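Local coordinates for PHD finger protein 14 (Danio rerio, PDB 7D86), which reads histone H3 through its zinc-finger PZP module, preferring the unmodified protein, and represses PDGFRA expression, at residues A140-C145 / F156-C161; A99-G104 / V144-D149. All coordinates share one frame; numbering follows the deposited sequence.

Contact 1: A140-C145 / F156-C161. With ZN (zinc ion), chain D.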
loop_
_atom_site.group_PDB
_atom_site.type_symbol
_atom_site.label_atom_id
_atom_site.label_comp_id
_atom_site.label_asym_id
_atom_site.label_seq_id
_atom_site.Cartn_x
_atom_site.Cartn_y
_atom_site.Cartn_z
ATOM N N ALA A 140 1.188 10.461 -13.805
ATOM C CA ALA A 140 0.696 11.309 -12.719
ATOM C C ALA A 140 -0.825 11.359 -12.670
ATOM O O ALA A 140 -1.402 11.582 -11.597
ATOM C CB ALA A 140 1.257 12.724 -12.856
ATOM N N ARG A 141 -1.497 11.159 -13.805
ATOM C CA ARG A 141 -2.953 11.233 -13.858
ATOM C C ARG A 141 -3.597 9.863 -14.032
ATOM O O ARG A 141 -4.685 9.753 -14.595
ATOM C CB ARG A 141 -3.412 12.175 -14.970
ATOM C CG ARG A 141 -3.443 13.633 -14.560
ATOM C CD ARG A 141 -3.931 14.517 -15.695
ATOM N NE ARG A 141 -4.014 15.919 -15.299
ATOM C CZ ARG A 141 -2.983 16.759 -15.296
ATOM N NH1 ARG A 141 -3.153 18.021 -14.919
ATOM N NH2 ARG A 141 -1.779 16.340 -15.666
ATOM N N THR A 142 -2.946 8.813 -13.560
ATOM C CA THR A 142 -3.528 7.482 -13.608
ATOM C C THR A 142 -4.033 7.092 -12.228
ATOM O O THR A 142 -3.601 7.629 -11.208
ATOM C CB THR A 142 -2.511 6.440 -14.088
ATOM O OG1 THR A 142 -1.485 6.298 -13.102
ATOM C CG2 THR A 142 -1.891 6.846 -15.425
ATOM N N GLY A 143 -4.942 6.126 -12.209
ATOM C CA GLY A 143 -5.377 5.572 -10.956
ATOM C C GLY A 143 -6.064 6.612 -10.096
ATOM O O GLY A 143 -6.652 7.584 -10.581
ATOM N N VAL A 144 -5.970 6.404 -8.789
ATOM C CA VAL A 144 -6.699 7.193 -7.810
ATOM C C VAL A 144 -5.695 7.770 -6.823
ATOM O O VAL A 144 -4.841 7.044 -6.302
ATOM C CB VAL A 144 -7.768 6.347 -7.089
ATOM C CG1 VAL A 144 -8.443 7.154 -5.982
ATOM C CG2 VAL A 144 -8.817 5.868 -8.079
ATOM N N CYS A 145 -5.776 9.076 -6.594
ATOM C CA CYS A 145 -4.929 9.728 -5.607
ATOM C C CYS A 145 -5.654 9.831 -4.276
ATOM O O CYS A 145 -6.885 9.893 -4.222
ATOM C CB CYS A 145 -4.527 11.130 -6.067
ATOM S SG CYS A 145 -3.321 11.181 -7.394
ATOM N N PHE A 156 -2.232 16.006 -3.326
ATOM C CA PHE A 156 -2.679 14.710 -3.827
ATOM C C PHE A 156 -1.508 13.856 -4.298
ATOM O O PHE A 156 -0.548 14.360 -4.892
ATOM C CB PHE A 156 -3.676 14.882 -4.971
ATOM C CG PHE A 156 -4.916 15.613 -4.571
ATOM C CD1 PHE A 156 -5.846 15.019 -3.733
ATOM C CD2 PHE A 156 -5.148 16.901 -5.013
ATOM C CE1 PHE A 156 -6.996 15.706 -3.342
ATOM C CE2 PHE A 156 -6.291 17.583 -4.631
ATOM C CZ PHE A 156 -7.214 16.983 -3.792
ATOM N N PHE A 157 -1.615 12.549 -4.059
ATOM C CA PHE A 157 -0.582 11.613 -4.478
ATOM C C PHE A 157 -1.143 10.199 -4.492
ATOM O O PHE A 157 -2.082 9.879 -3.762
ATOM C CB PHE A 157 0.650 11.678 -3.561
ATOM C CG PHE A 157 0.342 12.110 -2.150
ATOM C CD1 PHE A 157 -0.358 11.280 -1.291
ATOM C CD2 PHE A 157 0.776 13.343 -1.681
ATOM C CE1 PHE A 157 -0.645 11.684 0.015
ATOM C CE2 PHE A 157 0.498 13.746 -0.377
ATOM C CZ PHE A 157 -0.209 12.911 0.468
ATOM N N HIS A 158 -0.552 9.352 -5.335
ATOM C CA HIS A 158 -0.870 7.932 -5.277
ATOM C C HIS A 158 -0.442 7.372 -3.932
ATOM O O HIS A 158 0.513 7.850 -3.315
ATOM C CB HIS A 158 -0.141 7.162 -6.386
ATOM C CG HIS A 158 -0.552 7.549 -7.767
ATOM N ND1 HIS A 158 0.310 8.153 -8.658
ATOM C CD2 HIS A 158 -1.734 7.412 -8.414
ATOM C CE1 HIS A 158 -0.324 8.373 -9.794
ATOM N NE2 HIS A 158 -1.565 7.933 -9.673
ATOM N N VAL A 159 -1.136 6.319 -3.491
ATOM C CA VAL A 159 -0.809 5.703 -2.208
ATOM C C VAL A 159 0.623 5.186 -2.210
ATOM O O VAL A 159 1.359 5.356 -1.234
ATOM C CB VAL A 159 -1.806 4.581 -1.873
ATOM C CG1 VAL A 159 -1.393 3.886 -0.575
ATOM C CG2 VAL A 159 -3.219 5.147 -1.775
ATOM N N THR A 160 1.039 4.539 -3.303
ATOM C CA THR A 160 2.381 3.965 -3.349
ATOM C C THR A 160 3.455 5.028 -3.539
ATOM O O THR A 160 4.592 4.842 -3.088
ATOM C CB THR A 160 2.472 2.915 -4.456
ATOM O OG1 THR A 160 1.920 3.441 -5.670
ATOM C CG2 THR A 160 1.693 1.663 -4.054
ATOM N N CYS A 161 3.119 6.137 -4.201
ATOM C CA CYS A 161 4.052 7.251 -4.286
ATOM C C CYS A 161 4.265 7.877 -2.914
ATOM O O CYS A 161 5.399 8.185 -2.531
ATOM C CB CYS A 161 3.545 8.286 -5.296
ATOM S SG CYS A 161 3.590 7.729 -7.045
HETATM ZN ZN ZN D . 2.192 9.013 -8.368
HETATM O O HOH W 1 -2.976 5.003 -5.127
#
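The carbonyl oxygen of Thr-142 receives the NE2-H of His-158 in a short hydrogen bond, 2.6 Å from NE2 to O and fairly straight, with 160° at the hydrogen. The oxygen lies in the plane of the imidazole at its edge, while NE2 stands tilted 31° from the carbonyl plane. The other ring nitrogen of His-158, ND1, binds zinc at 2.1 Å. Both ring nitrogens are thus engaged, and the backbone acceptor fixes the rotation of a metal ligand; with NE2 as the donor, ND1 is left to offer its lone pair to the metal. A second-shell carbonyl of this kind would be expected to make the imidazole somewhat more electron-rich. Cys-145 does not bind this zinc. With SG anti to its own carbonyl carbon (chi1 -73°), Cys-145 lays the sulfur over one face of the His-158 ring, offset toward the rim and 4.4 Å from the ring centroid. Cys-145 CB meets Phe-156 CB at 4.0 Å. A water also joins the two segments, donating to Val-144 O and accepting from Val-159 N. Cys-161 SG, from the first turn of the helix, also holds the zinc, at 2.3 Å, and Cys-131 and Cys-134 complete the site of three cysteines and one histidine in the second PHD finger. His-158 occupies the N-cap position of helix 159-164. Strand 156-158 pairs antiparallel with strand 145-147, and Val-159 packs on helix 96-101.

Contact 2: A99-G104 / V144-D149; sequences ALYVPG and VCISCD. With ZN (zinc ion), chain B.
Ile-146 reaches the end of helix 96-101 with both branches of its side chain, beginning at a CB directed toward the 99-104 segment. From CB, the methyl Ile-146 CG2 lies against the backbone where the helix ends, 3.4 Å from Tyr-101 O and close to Val-102 CA. Ile-146 CG2 also meets Pro-103 CD at 4.2 Å, the two side chains crossing at about a right angle, and it faces Val-102 CG2. The other branch starts with CG1 set between the backbone N and the carbonyl carbon (chi1 61°) and continues extended through chi2 of 176°. Its tip, Ile-146 CD1, stops 4.1 Å from Tyr-101 CB, so the isoleucine meets the tyrosine at the base of its side chain. The tyrosine ring leads away from the strand: its hydroxyl is hydrogen-bonded with Ser-169 O, and Phe-181 packs edge-to-face with it. A second apolar meeting joins the valines, where Val-102 CG1 touches Val-144 CG1 at 3.8 Å. Farther along the strand segment, Cys-148 SG binds another zinc at 2.3 Å, sharing it with Cys-153, Cys-185 and His-188. The contact connects the C2HC pre-PHD finger to the second PHD finger, the two parts of the extended PHD unit. With no hydrogen bond between the segments, their direct contact rests on the fit of mostly buried aliphatic groups, and the fingers meet here through a hydrophobic seam while the metals hold each finger's own fold.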
loop_
_atom_site.group_PDB
_atom_site.type_symbol
_atom_site.label_atom_id
_atom_site.label_comp_id
_atom_site.label_asym_id
_atom_site.label_seq_id
_atom_site.Cartn_x
_atom_site.Cartn_y
_atom_site.Cartn_z
ATOM N N ALA A 99 -5.447 -0.437 -1.207
ATOM C CA ALA A 99 -6.760 -0.754 -0.659
ATOM C C ALA A 99 -6.938 -0.182 0.741
ATOM O O ALA A 99 -8.059 0.161 1.128
ATOM C CB ALA A 99 -6.976 -2.270 -0.650
ATOM N N LEU A 100 -5.852 -0.048 1.506
ATOM C CA LEU A 100 -5.972 0.473 2.866
ATOM C C LEU A 100 -6.220 1.971 2.892
ATOM O O LEU A 100 -6.786 2.484 3.865
ATOM C CB LEU A 100 -4.711 0.161 3.670
ATOM C CG LEU A 100 -4.404 -1.333 3.787
ATOM C CD1 LEU A 100 -3.089 -1.559 4.522
ATOM C CD2 LEU A 100 -5.563 -2.029 4.493
ATOM N N TYR A 101 -5.791 2.696 1.862
ATOM C CA TYR A 101 -5.783 4.148 1.956
ATOM C C TYR A 101 -6.758 4.843 1.024
ATOM O O TYR A 101 -7.140 5.979 1.307
ATOM C CB TYR A 101 -4.365 4.694 1.708
ATOM C CG TYR A 101 -3.450 4.478 2.881
ATOM C CD1 TYR A 101 -2.764 3.274 3.039
ATOM C CD2 TYR A 101 -3.279 5.467 3.850
ATOM C CE1 TYR A 101 -1.933 3.062 4.121
ATOM C CE2 TYR A 101 -2.437 5.261 4.935
ATOM C CZ TYR A 101 -1.771 4.056 5.064
ATOM O OH TYR A 101 -0.948 3.826 6.135
ATOM N N VAL A 102 -7.169 4.212 -0.072
ATOM C CA VAL A 102 -8.152 4.831 -0.957
ATOM C C VAL A 102 -9.518 4.780 -0.277
ATOM O O VAL A 102 -9.990 3.696 0.097
ATOM C CB VAL A 102 -8.173 4.159 -2.342
ATOM C CG1 VAL A 102 -9.308 4.733 -3.195
ATOM C CG2 VAL A 102 -6.829 4.348 -3.050
ATOM N N PRO A 103 -10.176 5.923 -0.075
ATOM C CA PRO A 103 -11.497 5.910 0.573
ATOM C C PRO A 103 -12.511 5.065 -0.188
ATOM O O PRO A 103 -12.485 4.970 -1.414
ATOM C CB PRO A 103 -11.908 7.389 0.577
ATOM C CG PRO A 103 -10.622 8.155 0.520
ATOM C CD PRO A 103 -9.652 7.286 -0.271
ATOM N N GLY A 104 -13.431 4.464 0.560
ATOM C CA GLY A 104 -14.518 3.712 -0.026
ATOM C C GLY A 104 -14.181 2.283 -0.394
ATOM O O GLY A 104 -15.039 1.580 -0.941
ATOM N N VAL A 144 -5.970 6.404 -8.789
ATOM C CA VAL A 144 -6.699 7.193 -7.810
ATOM C C VAL A 144 -5.695 7.770 -6.823
ATOM O O VAL A 144 -4.841 7.044 -6.302
ATOM C CB VAL A 144 -7.768 6.347 -7.089
ATOM C CG1 VAL A 144 -8.443 7.154 -5.982
ATOM C CG2 VAL A 144 -8.817 5.868 -8.079
ATOM N N CYS A 145 -5.776 9.076 -6.594
ATOM C CA CYS A 145 -4.929 9.728 -5.607
ATOM C C CYS A 145 -5.654 9.831 -4.276
ATOM O O CYS A 145 -6.885 9.893 -4.222
ATOM C CB CYS A 145 -4.527 11.130 -6.067
ATOM S SG CYS A 145 -3.321 11.181 -7.394
ATOM N N ILE A 146 -4.869 9.860 -3.199
ATOM C CA ILE A 146 -5.355 10.250 -1.881
ATOM C C ILE A 146 -4.788 11.628 -1.592
ATOM O O ILE A 146 -3.934 12.125 -2.335
ATOM C CB ILE A 146 -4.942 9.259 -0.781
ATOM C CG1 ILE A 146 -3.412 9.200 -0.699
ATOM C CG2 ILE A 146 -5.593 7.891 -1.007
ATOM C CD1 ILE A 146 -2.892 8.325 0.404
ATOM N N SER A 147 -5.222 12.234 -0.497
ATOM C CA SER A 147 -4.753 13.562 -0.142
ATOM C C SER A 147 -4.148 13.564 1.250
ATOM O O SER A 147 -4.345 12.638 2.042
ATOM C CB SER A 147 -5.871 14.593 -0.200
ATOM O OG SER A 147 -5.411 15.835 0.306
ATOM N N CYS A 148 -3.420 14.643 1.539
ATOM C CA CYS A 148 -2.868 14.836 2.871
ATOM C C CYS A 148 -4.001 14.983 3.875
ATOM O O CYS A 148 -5.040 15.584 3.581
ATOM C CB CYS A 148 -1.963 16.076 2.896
ATOM S SG CYS A 148 -1.382 16.584 4.537
ATOM N N ASP A 149 -3.800 14.442 5.072
ATOM C CA ASP A 149 -4.844 14.421 6.088
ATOM C C ASP A 149 -4.683 15.502 7.151
ATOM O O ASP A 149 -5.453 15.521 8.115
ATOM C CB ASP A 149 -4.898 13.047 6.751
ATOM C CG ASP A 149 -5.562 12.010 5.865
ATOM O OD1 ASP A 149 -6.621 12.324 5.282
ATOM O OD2 ASP A 149 -5.010 10.903 5.726
HETATM ZN ZN ZN B . -0.375 18.547 3.808
#

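Contacts 1 and 2 have centres about 9 Å apart and share Val-144 and Cys-145, so this short segment meets a zinc ligand through Cys-145 and the pre-PHD finger through Val-144. The two-stranded sheet joins them through a probable hydrogen bond of 2.8 Å between Phe-157 O and Ile-146 N. Val-159 of contact 1 also touches contact 2: Val-159 CG2 lies 3.7 Å from both Tyr-101 CB and Ile-146 CG2, bringing helix 159-164 into the apolar seam. Within the histone H3-binding PZP module, the zinc bound by His-158 and Cys-161 and the zinc bound by Cys-148 are 15.7 Å apart; contact 1 lies at the first, and contact 2 includes a ligand of the second.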